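Local coordinates for protein LEOA (Escherichia coli, PDB 4AUR) that probably binds and hydrolyses GTP as a bacterial member of the dynamin family in enterotoxigenic strains, and is probably associated with the heat-labile LT toxin, at residues 298-303 and 547-552; 312-317 and 530-535; 395-400 and 442-447; 438-443 and 536-541. All blocks are in the same frame, centred on the assembly; numbering follows the deposited sequence.

Contact 1 (298-303 and 547-552); sequences TFVEKN and QAIRDN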
# COMPACT_ATOMS: atom_id res chain seq x y z
N THR A 298 -5.67 -2.05 -3.25
CA THR A 298 -5.46 -2.58 -4.58
C THR A 298 -6.43 -3.71 -4.83
O THR A 298 -6.96 -3.84 -5.93
CB THR A 298 -4.05 -3.16 -4.76
OG1 THR A 298 -3.06 -2.16 -4.53
CG2 THR A 298 -3.86 -3.67 -6.18
N PHE A 299 -6.68 -4.53 -3.83
CA PHE A 299 -7.52 -5.68 -4.02
C PHE A 299 -8.95 -5.25 -4.11
O PHE A 299 -9.67 -5.73 -4.94
CB PHE A 299 -7.41 -6.73 -2.91
CG PHE A 299 -8.55 -7.69 -2.93
CD1 PHE A 299 -8.70 -8.57 -3.99
CD2 PHE A 299 -9.53 -7.64 -1.98
CE1 PHE A 299 -9.78 -9.42 -4.08
CE2 PHE A 299 -10.62 -8.47 -2.07
CZ PHE A 299 -10.75 -9.36 -3.11
N VAL A 300 -9.37 -4.37 -3.22
CA VAL A 300 -10.76 -3.97 -3.14
C VAL A 300 -11.12 -3.11 -4.31
O VAL A 300 -12.24 -3.17 -4.77
CB VAL A 300 -11.05 -3.19 -1.87
CG1 VAL A 300 -12.51 -2.72 -1.84
CG2 VAL A 300 -10.72 -4.02 -0.64
N GLU A 301 -10.19 -2.29 -4.78
CA GLU A 301 -10.46 -1.47 -5.95
C GLU A 301 -10.65 -2.39 -7.16
O GLU A 301 -11.71 -2.41 -7.76
CB GLU A 301 -9.35 -0.43 -6.15
CG GLU A 301 -9.03 -0.03 -7.58
CD GLU A 301 -7.52 -0.01 -7.84
OE1 GLU A 301 -6.91 -1.12 -8.02
OE2 GLU A 301 -6.94 1.10 -7.83
N LYS A 302 -9.63 -3.17 -7.49
CA LYS A 302 -9.72 -4.15 -8.57
C LYS A 302 -10.99 -4.99 -8.52
O LYS A 302 -11.58 -5.24 -9.54
CB LYS A 302 -8.52 -5.09 -8.51
CG LYS A 302 -8.71 -6.39 -9.26
CD LYS A 302 -7.40 -7.03 -9.68
CE LYS A 302 -7.60 -8.47 -10.19
NZ LYS A 302 -8.70 -8.68 -11.20
N ASN A 303 -11.37 -5.48 -7.35
CA ASN A 303 -12.55 -6.33 -7.23
C ASN A 303 -13.80 -5.58 -7.49
O ASN A 303 -14.73 -6.14 -8.01
CB ASN A 303 -12.65 -6.98 -5.85
CG ASN A 303 -13.72 -8.07 -5.79
OD1 ASN A 303 -14.72 -7.96 -5.07
ND2 ASN A 303 -13.51 -9.15 -6.54
N GLN A 547 -19.16 -6.95 0.61
CA GLN A 547 -19.43 -5.77 1.39
C GLN A 547 -18.55 -5.70 2.60
O GLN A 547 -18.11 -4.64 2.98
CB GLN A 547 -20.88 -5.71 1.85
CG GLN A 547 -21.31 -4.29 2.19
CD GLN A 547 -21.30 -3.38 0.96
OE1 GLN A 547 -20.81 -2.26 1.01
NE2 GLN A 547 -21.83 -3.88 -0.15
N ALA A 548 -18.31 -6.83 3.25
CA ALA A 548 -17.69 -6.78 4.55
C ALA A 548 -16.30 -6.14 4.49
O ALA A 548 -15.89 -5.44 5.45
CB ALA A 548 -17.63 -8.17 5.17
N ILE A 549 -15.56 -6.36 3.40
CA ILE A 549 -14.24 -5.71 3.28
C ILE A 549 -14.40 -4.26 2.93
O ILE A 549 -13.61 -3.45 3.39
CB ILE A 549 -13.26 -6.28 2.21
CG1 ILE A 549 -13.97 -7.12 1.17
CG2 ILE A 549 -12.09 -7.01 2.86
CD1 ILE A 549 -13.14 -7.31 -0.07
N ARG A 550 -15.36 -3.95 2.08
CA ARG A 550 -15.60 -2.57 1.72
C ARG A 550 -15.88 -1.75 2.96
O ARG A 550 -15.31 -0.68 3.11
CB ARG A 550 -16.73 -2.46 0.74
CG ARG A 550 -16.41 -2.99 -0.64
CD ARG A 550 -17.68 -2.88 -1.47
NE ARG A 550 -17.69 -3.67 -2.71
CZ ARG A 550 -18.78 -3.89 -3.45
NH1 ARG A 550 -19.96 -3.38 -3.09
NH2 ARG A 550 -18.69 -4.61 -4.57
N ASP A 551 -16.72 -2.27 3.86
CA ASP A 551 -16.97 -1.61 5.14
C ASP A 551 -15.65 -1.36 5.86
O ASP A 551 -15.43 -0.29 6.44
CB ASP A 551 -17.84 -2.46 6.07
CG ASP A 551 -19.29 -2.65 5.56
OD1 ASP A 551 -19.64 -2.09 4.48
OD2 ASP A 551 -20.07 -3.38 6.23
N ASN A 552 -14.77 -2.35 5.85
CA ASN A 552 -13.53 -2.28 6.60
C ASN A 552 -12.52 -1.39 5.95
O ASN A 552 -11.82 -0.63 6.61
CB ASN A 552 -12.92 -3.68 6.78
CG ASN A 552 -13.41 -4.36 8.04
OD1 ASN A 552 -12.99 -4.02 9.14
ND2 ASN A 552 -14.32 -5.30 7.89

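Contact 2 (312-317 and 530-535); sequences NDIKQS and PQIQQM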
# COMPACT_ATOMS: atom_id res chain seq x y z
N ASN A 312 -20.91 -5.06 -17.53
CA ASN A 312 -20.72 -4.61 -18.90
C ASN A 312 -20.60 -5.72 -19.92
O ASN A 312 -21.20 -5.64 -20.96
CB ASN A 312 -19.47 -3.74 -19.01
CG ASN A 312 -19.68 -2.39 -18.40
OD1 ASN A 312 -20.84 -1.98 -18.15
ND2 ASN A 312 -18.58 -1.68 -18.13
N ASP A 313 -19.76 -6.70 -19.61
CA ASP A 313 -19.58 -7.91 -20.42
C ASP A 313 -20.88 -8.60 -20.71
O ASP A 313 -21.13 -9.03 -21.82
CB ASP A 313 -18.73 -8.92 -19.67
CG ASP A 313 -17.30 -8.51 -19.61
OD1 ASP A 313 -16.95 -7.51 -20.28
OD2 ASP A 313 -16.53 -9.19 -18.89
N ILE A 314 -21.69 -8.70 -19.68
CA ILE A 314 -22.99 -9.31 -19.81
C ILE A 314 -23.88 -8.48 -20.72
O ILE A 314 -24.59 -9.02 -21.50
CB ILE A 314 -23.59 -9.50 -18.42
CG1 ILE A 314 -22.83 -10.61 -17.73
CG2 ILE A 314 -25.08 -9.83 -18.48
CD1 ILE A 314 -23.16 -10.73 -16.28
N LYS A 315 -23.81 -7.18 -20.62
CA LYS A 315 -24.58 -6.28 -21.45
C LYS A 315 -24.21 -6.46 -22.90
O LYS A 315 -25.09 -6.60 -23.76
CB LYS A 315 -24.31 -4.84 -21.03
CG LYS A 315 -25.39 -3.87 -21.46
CD LYS A 315 -24.84 -2.45 -21.48
CE LYS A 315 -25.91 -1.44 -21.88
NZ LYS A 315 -25.41 -0.03 -21.81
N GLN A 316 -22.91 -6.46 -23.16
CA GLN A 316 -22.41 -6.53 -24.52
C GLN A 316 -22.72 -7.89 -25.10
O GLN A 316 -23.18 -7.99 -26.22
CB GLN A 316 -20.91 -6.28 -24.55
CG GLN A 316 -20.51 -4.89 -24.08
CD GLN A 316 -21.05 -3.79 -24.97
OE1 GLN A 316 -21.00 -3.90 -26.20
NE2 GLN A 316 -21.57 -2.72 -24.36
N SER A 317 -22.45 -8.92 -24.33
CA SER A 317 -22.91 -10.25 -24.62
C SER A 317 -24.37 -10.25 -25.04
O SER A 317 -24.71 -10.68 -26.15
CB SER A 317 -22.73 -11.11 -23.38
OG SER A 317 -21.36 -11.36 -23.19
N PRO A 530 -28.69 -19.72 -21.91
CA PRO A 530 -29.08 -19.63 -20.52
C PRO A 530 -27.95 -19.31 -19.55
O PRO A 530 -28.21 -18.67 -18.49
CB PRO A 530 -29.64 -21.02 -20.21
CG PRO A 530 -29.14 -21.91 -21.29
CD PRO A 530 -29.06 -21.02 -22.49
N GLN A 531 -26.72 -19.72 -19.87
CA GLN A 531 -25.62 -19.44 -18.95
C GLN A 531 -25.30 -17.96 -18.73
O GLN A 531 -24.67 -17.61 -17.75
CB GLN A 531 -24.35 -20.20 -19.33
CG GLN A 531 -23.87 -19.99 -20.74
CD GLN A 531 -24.30 -21.12 -21.64
OE1 GLN A 531 -24.11 -22.30 -21.30
NE2 GLN A 531 -24.89 -20.77 -22.79
N ILE A 532 -25.73 -17.09 -19.63
CA ILE A 532 -25.54 -15.66 -19.41
C ILE A 532 -26.33 -15.24 -18.18
O ILE A 532 -25.79 -14.55 -17.33
CB ILE A 532 -25.91 -14.79 -20.61
CG1 ILE A 532 -24.94 -15.04 -21.77
CG2 ILE A 532 -25.83 -13.31 -20.24
CD1 ILE A 532 -25.48 -14.66 -23.13
N GLN A 533 -27.59 -15.65 -18.07
CA GLN A 533 -28.35 -15.28 -16.88
C GLN A 533 -27.73 -15.96 -15.65
O GLN A 533 -27.57 -15.34 -14.58
CB GLN A 533 -29.82 -15.64 -17.04
CG GLN A 533 -30.65 -15.48 -15.76
CD GLN A 533 -32.15 -15.52 -16.03
OE1 GLN A 533 -32.85 -16.42 -15.58
NE2 GLN A 533 -32.64 -14.55 -16.79
N GLN A 534 -27.35 -17.21 -15.82
CA GLN A 534 -26.78 -17.96 -14.73
C GLN A 534 -25.51 -17.31 -14.20
O GLN A 534 -25.37 -17.13 -13.00
CB GLN A 534 -26.57 -19.42 -15.14
CG GLN A 534 -27.89 -20.19 -15.21
CD GLN A 534 -27.81 -21.49 -16.00
OE1 GLN A 534 -26.74 -21.92 -16.45
NE2 GLN A 534 -28.99 -22.13 -16.16
N MSE A 535 -24.60 -16.90 -15.08
CA MSE A 535 -23.41 -16.17 -14.68
C MSE A 535 -23.73 -14.83 -14.07
O MSE A 535 -22.99 -14.35 -13.25
CB MSE A 535 -22.52 -15.88 -15.88
CG MSE A 535 -21.90 -17.15 -16.43
SE MSE A 535 -20.68 -16.86 -17.97
CE MSE A 535 -21.69 -17.87 -19.32

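Contact 3 (395-400 and 442-447); sequences DITRQL and DTIGKL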
# COMPACT_ATOMS: atom_id res chain seq x y z
N ASP A 395 -13.68 -14.14 -19.62
CA ASP A 395 -13.20 -12.89 -19.07
C ASP A 395 -13.46 -12.83 -17.59
O ASP A 395 -12.60 -12.46 -16.81
CB ASP A 395 -13.83 -11.67 -19.70
CG ASP A 395 -13.11 -10.41 -19.33
OD1 ASP A 395 -11.86 -10.46 -19.36
OD2 ASP A 395 -13.75 -9.40 -19.00
N ILE A 396 -14.65 -13.20 -17.19
CA ILE A 396 -14.94 -13.31 -15.79
C ILE A 396 -13.89 -14.20 -15.15
O ILE A 396 -13.29 -13.84 -14.15
CB ILE A 396 -16.33 -13.88 -15.55
CG1 ILE A 396 -17.37 -12.85 -15.96
CG2 ILE A 396 -16.50 -14.23 -14.08
CD1 ILE A 396 -18.77 -13.38 -16.04
N THR A 397 -13.66 -15.34 -15.76
CA THR A 397 -12.76 -16.35 -15.24
C THR A 397 -11.33 -15.84 -15.26
O THR A 397 -10.56 -16.14 -14.37
CB THR A 397 -12.96 -17.67 -16.02
OG1 THR A 397 -14.11 -18.33 -15.48
CG2 THR A 397 -11.77 -18.60 -15.96
N ARG A 398 -10.95 -15.05 -16.24
CA ARG A 398 -9.60 -14.53 -16.23
C ARG A 398 -9.35 -13.54 -15.07
O ARG A 398 -8.30 -13.58 -14.42
CB ARG A 398 -9.25 -13.89 -17.58
CG ARG A 398 -7.96 -13.08 -17.54
CD ARG A 398 -7.29 -12.85 -18.88
NE ARG A 398 -5.88 -12.49 -18.66
CZ ARG A 398 -4.98 -12.32 -19.61
NH1 ARG A 398 -5.31 -12.46 -20.89
NH2 ARG A 398 -3.73 -11.99 -19.28
N GLN A 399 -10.31 -12.65 -14.82
CA GLN A 399 -10.18 -11.61 -13.82
C GLN A 399 -10.25 -12.13 -12.38
O GLN A 399 -9.52 -11.69 -11.50
CB GLN A 399 -11.29 -10.59 -14.02
CG GLN A 399 -11.18 -9.81 -15.31
CD GLN A 399 -9.77 -9.38 -15.61
OE1 GLN A 399 -9.09 -8.79 -14.79
NE2 GLN A 399 -9.33 -9.68 -16.82
N LEU A 400 -11.16 -13.07 -12.14
CA LEU A 400 -11.23 -13.77 -10.86
C LEU A 400 -9.90 -14.42 -10.53
O LEU A 400 -9.47 -14.44 -9.38
CB LEU A 400 -12.27 -14.87 -10.93
CG LEU A 400 -13.69 -14.39 -11.00
CD1 LEU A 400 -14.62 -15.59 -10.93
CD2 LEU A 400 -13.97 -13.42 -9.88
N ASP A 442 -15.48 -21.38 -9.63
CA ASP A 442 -15.85 -22.77 -9.80
C ASP A 442 -17.27 -22.91 -10.31
O ASP A 442 -17.50 -23.68 -11.24
CB ASP A 442 -15.70 -23.57 -8.50
CG ASP A 442 -14.31 -24.13 -8.34
OD1 ASP A 442 -13.44 -23.84 -9.20
OD2 ASP A 442 -14.08 -24.86 -7.33
N THR A 443 -18.21 -22.18 -9.71
CA THR A 443 -19.57 -22.19 -10.16
C THR A 443 -19.65 -21.77 -11.62
O THR A 443 -20.50 -22.26 -12.33
CB THR A 443 -20.44 -21.27 -9.30
OG1 THR A 443 -20.24 -21.63 -7.94
CG2 THR A 443 -21.91 -21.41 -9.63
N ILE A 444 -18.75 -20.92 -12.07
CA ILE A 444 -18.75 -20.47 -13.46
C ILE A 444 -18.14 -21.46 -14.44
O ILE A 444 -18.56 -21.55 -15.59
CB ILE A 444 -18.07 -19.10 -13.58
CG1 ILE A 444 -19.02 -18.06 -12.97
CG2 ILE A 444 -17.69 -18.78 -15.03
CD1 ILE A 444 -18.54 -16.64 -13.05
N GLY A 445 -17.15 -22.21 -13.97
CA GLY A 445 -16.54 -23.26 -14.77
C GLY A 445 -17.42 -24.49 -14.96
O GLY A 445 -17.12 -25.33 -15.78
N LYS A 446 -18.51 -24.59 -14.18
CA LYS A 446 -19.49 -25.67 -14.33
C LYS A 446 -20.69 -25.22 -15.14
O LYS A 446 -21.31 -26.02 -15.81
CB LYS A 446 -19.96 -26.19 -12.97
CG LYS A 446 -21.30 -26.93 -13.04
CD LYS A 446 -21.61 -27.72 -11.78
CE LYS A 446 -22.77 -28.71 -12.00
NZ LYS A 446 -22.85 -29.75 -10.94
N LEU A 447 -21.05 -23.94 -15.06
CA LEU A 447 -22.11 -23.41 -15.91
C LEU A 447 -21.70 -23.53 -17.37
O LEU A 447 -22.46 -24.06 -18.18
CB LEU A 447 -22.39 -21.95 -15.58
CG LEU A 447 -22.97 -21.70 -14.20
CD1 LEU A 447 -23.14 -20.21 -13.97
CD2 LEU A 447 -24.29 -22.45 -13.99

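Contact 4 (438-443 and 536-541); sequences LAARDT and EQVVTE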
# COMPACT_ATOMS: atom_id res chain seq x y z
N LEU A 438 -12.74 -18.10 -5.54
CA LEU A 438 -12.59 -19.41 -6.19
C LEU A 438 -13.85 -20.27 -6.24
O LEU A 438 -13.97 -21.11 -7.11
CB LEU A 438 -11.50 -20.24 -5.52
CG LEU A 438 -10.09 -19.68 -5.44
CD1 LEU A 438 -9.12 -20.84 -5.35
CD2 LEU A 438 -9.73 -18.80 -6.62
N ALA A 439 -14.75 -20.11 -5.30
CA ALA A 439 -16.03 -20.78 -5.40
C ALA A 439 -16.89 -20.08 -6.45
O ALA A 439 -17.77 -20.70 -7.03
CB ALA A 439 -16.73 -20.78 -4.06
N ALA A 440 -16.67 -18.80 -6.70
CA ALA A 440 -17.41 -18.13 -7.75
C ALA A 440 -16.85 -18.53 -9.12
O ALA A 440 -17.61 -18.68 -10.06
CB ALA A 440 -17.36 -16.63 -7.58
N ARG A 441 -15.54 -18.67 -9.21
CA ARG A 441 -14.91 -19.14 -10.42
C ARG A 441 -15.26 -20.60 -10.68
O ARG A 441 -15.30 -21.03 -11.81
CB ARG A 441 -13.40 -18.98 -10.33
CG ARG A 441 -12.71 -19.11 -11.67
CD ARG A 441 -11.21 -19.17 -11.55
NE ARG A 441 -10.79 -20.42 -10.92
CZ ARG A 441 -9.52 -20.76 -10.69
NH1 ARG A 441 -8.54 -19.95 -11.05
NH2 ARG A 441 -9.24 -21.91 -10.08
N ASP A 442 -15.48 -21.38 -9.63
CA ASP A 442 -15.85 -22.77 -9.80
C ASP A 442 -17.27 -22.91 -10.31
O ASP A 442 -17.50 -23.68 -11.24
CB ASP A 442 -15.70 -23.57 -8.50
CG ASP A 442 -14.31 -24.13 -8.34
OD1 ASP A 442 -13.44 -23.84 -9.20
OD2 ASP A 442 -14.08 -24.86 -7.33
N THR A 443 -18.21 -22.18 -9.71
CA THR A 443 -19.57 -22.19 -10.16
C THR A 443 -19.65 -21.77 -11.62
O THR A 443 -20.50 -22.26 -12.33
CB THR A 443 -20.44 -21.27 -9.30
OG1 THR A 443 -20.24 -21.63 -7.94
CG2 THR A 443 -21.91 -21.41 -9.63
N GLU A 536 -24.81 -14.20 -14.48
CA GLU A 536 -25.16 -12.91 -13.92
C GLU A 536 -25.52 -13.07 -12.44
O GLU A 536 -25.10 -12.28 -11.59
CB GLU A 536 -26.31 -12.29 -14.69
CG GLU A 536 -27.05 -11.22 -13.92
CD GLU A 536 -28.03 -10.46 -14.78
OE1 GLU A 536 -29.12 -11.02 -15.04
OE2 GLU A 536 -27.69 -9.31 -15.17
N GLN A 537 -26.31 -14.10 -12.16
CA GLN A 537 -26.63 -14.55 -10.80
C GLN A 537 -25.37 -14.70 -9.92
O GLN A 537 -25.26 -14.10 -8.85
CB GLN A 537 -27.33 -15.89 -10.92
CG GLN A 537 -28.46 -16.20 -9.97
CD GLN A 537 -28.93 -17.64 -10.17
OE1 GLN A 537 -28.93 -18.18 -11.30
NE2 GLN A 537 -29.31 -18.30 -9.07
N VAL A 538 -24.41 -15.46 -10.42
CA VAL A 538 -23.17 -15.66 -9.69
C VAL A 538 -22.45 -14.37 -9.46
O VAL A 538 -21.89 -14.16 -8.41
CB VAL A 538 -22.20 -16.54 -10.48
CG1 VAL A 538 -20.86 -16.66 -9.75
CG2 VAL A 538 -22.83 -17.91 -10.76
N VAL A 539 -22.42 -13.52 -10.46
CA VAL A 539 -21.71 -12.26 -10.33
C VAL A 539 -22.44 -11.41 -9.31
O VAL A 539 -21.81 -10.77 -8.49
CB VAL A 539 -21.63 -11.51 -11.67
CG1 VAL A 539 -21.68 -9.98 -11.49
CG2 VAL A 539 -20.37 -11.92 -12.41
N THR A 540 -23.77 -11.44 -9.36
CA THR A 540 -24.60 -10.66 -8.47
C THR A 540 -24.37 -11.08 -7.04
O THR A 540 -24.45 -10.25 -6.17
CB THR A 540 -26.10 -10.86 -8.78
OG1 THR A 540 -26.43 -10.23 -10.02
CG2 THR A 540 -26.97 -10.27 -7.68
N GLU A 541 -24.14 -12.37 -6.80
CA GLU A 541 -23.92 -12.89 -5.45
C GLU A 541 -22.56 -12.50 -4.96
O GLU A 541 -22.39 -12.02 -3.84
CB GLU A 541 -24.03 -14.41 -5.41
CG GLU A 541 -25.44 -14.97 -5.42
CD GLU A 541 -25.48 -16.46 -5.08
OE1 GLU A 541 -25.03 -17.29 -5.90
OE2 GLU A 541 -25.95 -16.81 -3.97

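Contact 1 (298-303 and 547-552)
Ile-549 meets Phe-299 and Val-300 through a single methyl, CD1, and this apolar group is the heart of the contact. Ile-549 CD1 lies 3.4 Å from Phe-299 CE2, close to the plane of the ring, so the methyl touches the ring's edge and the two side chains cross nearly at right angles. The same CD1 is 4.1 Å from Val-300 CG2, but here the two side chains run past each other in opposite directions. With chi1 163°, CG of Phe-299 is anti to the backbone N; this swings the ring across to the isoleucine although its CB does not point there. Asn-303 CB, one turn on, lies 4.0 Å above one face of the ring, offset toward its rim.

A second kind of contact uses the aliphatic part of a charged residue: Val-300 CG1 packs on Arg-550 CG at 4.1 Å, while the extended arginine chain carries its guanidinium onward to a weak, long ion pair with Asp-304. No hydrogen bond joins the segments. Asn-303 OD1 is instead held by Ser-546, just ahead of the second segment.

The short helical axes approach to 10.7 Å and cross at -129°. Helices 275-343 and 547-567 thus meet within the dynamin-like helical domain, where Phe-406 and Leu-407 of helix 368-408, with Leu-433 and Ile-437 of helix 430-447, also pack against Phe-299.

Contact 2 (312-317 and 530-535)
Ile-314 and Ile-532 mark the nearest backbone approach, 6.9 Å between their CA atoms, where helix 275-343 and helix 530-544 run roughly antiparallel. The two isoleucines meet through their branch methyls, with Ile-314 CG2 and Ile-532 CG2 4.0 Å apart, and the side chains slide past each other in opposite directions. In both, CG2 lies anti to the backbone N (chi1 -71° and -68°), a shared rotamer that brings like methyls together. The other branch of Ile-532 reaches along the partner helix, its CD1 coming to 4.5 Å from Ser-317 CB.

Ser-317 presents its CB to the isoleucine while its hydroxyl is engaged within its own helix: OG donates to Asp-313 O at 2.7 Å. That carbonyl also accepts the backbone N of Ser-317, and the two donors arrive from opposite faces of its plane. Leu-392 of helix 368-408 touches Ser-317 and Met-535, a selenomethionine, and so adds a third helix to this part of the bundle.

All three touching residues are buried, and no hydrogen bond or salt bridge crosses between the segments. Their attachment is therefore dispersive and hydrophobic, with the serine's polarity satisfied locally so that it can sit beside aliphatic carbon.

Contact 3 (395-400 and 442-447)
Ile-396 and Thr-397 pack against Ile-444 in a largely buried and mainly apolar helix-to-helix contact between helix 368-408 and helix 430-447, two neighbours in the elongated bundle of the dynamin-like helical domain. The segments run in roughly opposite directions, and their backbones come nearest at Thr-397 and Ile-444, whose CA atoms are 7.5 Å apart.

Ile-444 carries its side of the contact alone and uses its two branches for different partners. The end of the longer branch goes to Ile-396, with Ile-444 CD1 3.3 Å from Ile-396 CG2; the two side chains cross at about a right angle, and the terminal methyl of one meets the branch methyl of the other. The short branch serves Thr-397: Ile-444 CG2 stands 3.6 Å from Thr-397 OG1, and these side chains pass alongside in opposite directions. What divides the partners is the torsion of Ile-444, whose CG2 is anti to the backbone N (chi1 -72°) while CG1 lies beside that nitrogen and leads CD1 to the other isoleucine.

Two further helices close in: Phe-310 of helix 275-343 packs on Ile-396, and Val-538 of helix 530-544 on Ile-444. Arg-441, about a turn earlier on helix 430-447, also touches Thr-397. On another side of helix 368-408, Asp-395 forms a salt bridge with Arg-309.

Across the contact itself a hydroxyl oxygen faces a methyl group, and no hydrogen bond links the two segments. Cohesion here consequently depends on van der Waals packing and burial of methyl groups rather than on any directional bond, with the threonine at the less deeply buried margin.

Contact 4 (438-443 and 536-541)
Val-538 stands with CG1 anti to its backbone N (chi1 176°), which sends its two methyls to different residues of the partner helix, CG1 to Ala-440 and CG2 to Thr-443. For Thr-443, a chi1 of -53° turns the methyl CG2 outward to the valine and leaves OG1 beside the backbone N, directed back into its own helix. The two methyls meet at 3.8 Å, Thr-443 CG2 to Val-538 CG2, as the side chains slide past each other in opposite directions. Val-538 CG1 lies 4.1 Å from Ala-440 CB and also touches the alanine's carbonyl, 3.8 Å from Ala-440 O.

This is a close approach of helices in the dynamin-like helical bundle: Val-538 CA and Ala-440 CA are 6.6 Å apart, a closeness consistent with the small alanine side chain at this point. Leu-447, further along helix 430-447, continues the valine's apolar surroundings.

Hydroxyls in both segments bond within their helices. Thr-443 OG1 donates to Ala-439 O at 2.8 Å, nearly in line with the carbonyl (C=O...donor angle 164°). Thr-540 OG1 reaches Glu-536 O at 2.9 Å from above the carbonyl plane, while the carboxylate of Glu-536 forms a salt bridge with Arg-318 of helix 275-343.

How the contacts relate
Contacts 1, 2 and 3 are buried, whereas contact 4 reaches the surface through its threonine. Contacts 1 and 2 share helix 275-343, though the centres of the two contacts are about 23 Å apart; contacts 2 and 4 share helix 530-544, and contacts 3 and 4 share helix 430-447 with centres only about 7 Å apart. Methyl packing dominates throughout, but only contact 1 employs an aromatic ring and an arginine's aliphatic chain. A polar link does run between contacts 1 and 3: Lys-302 NZ probably bonds to Gln-399 O at 3.1 Å. Between contacts 3 and 4 the join is apolar, Leu-400 CD1 lying 3.6 Å from Arg-441 CA.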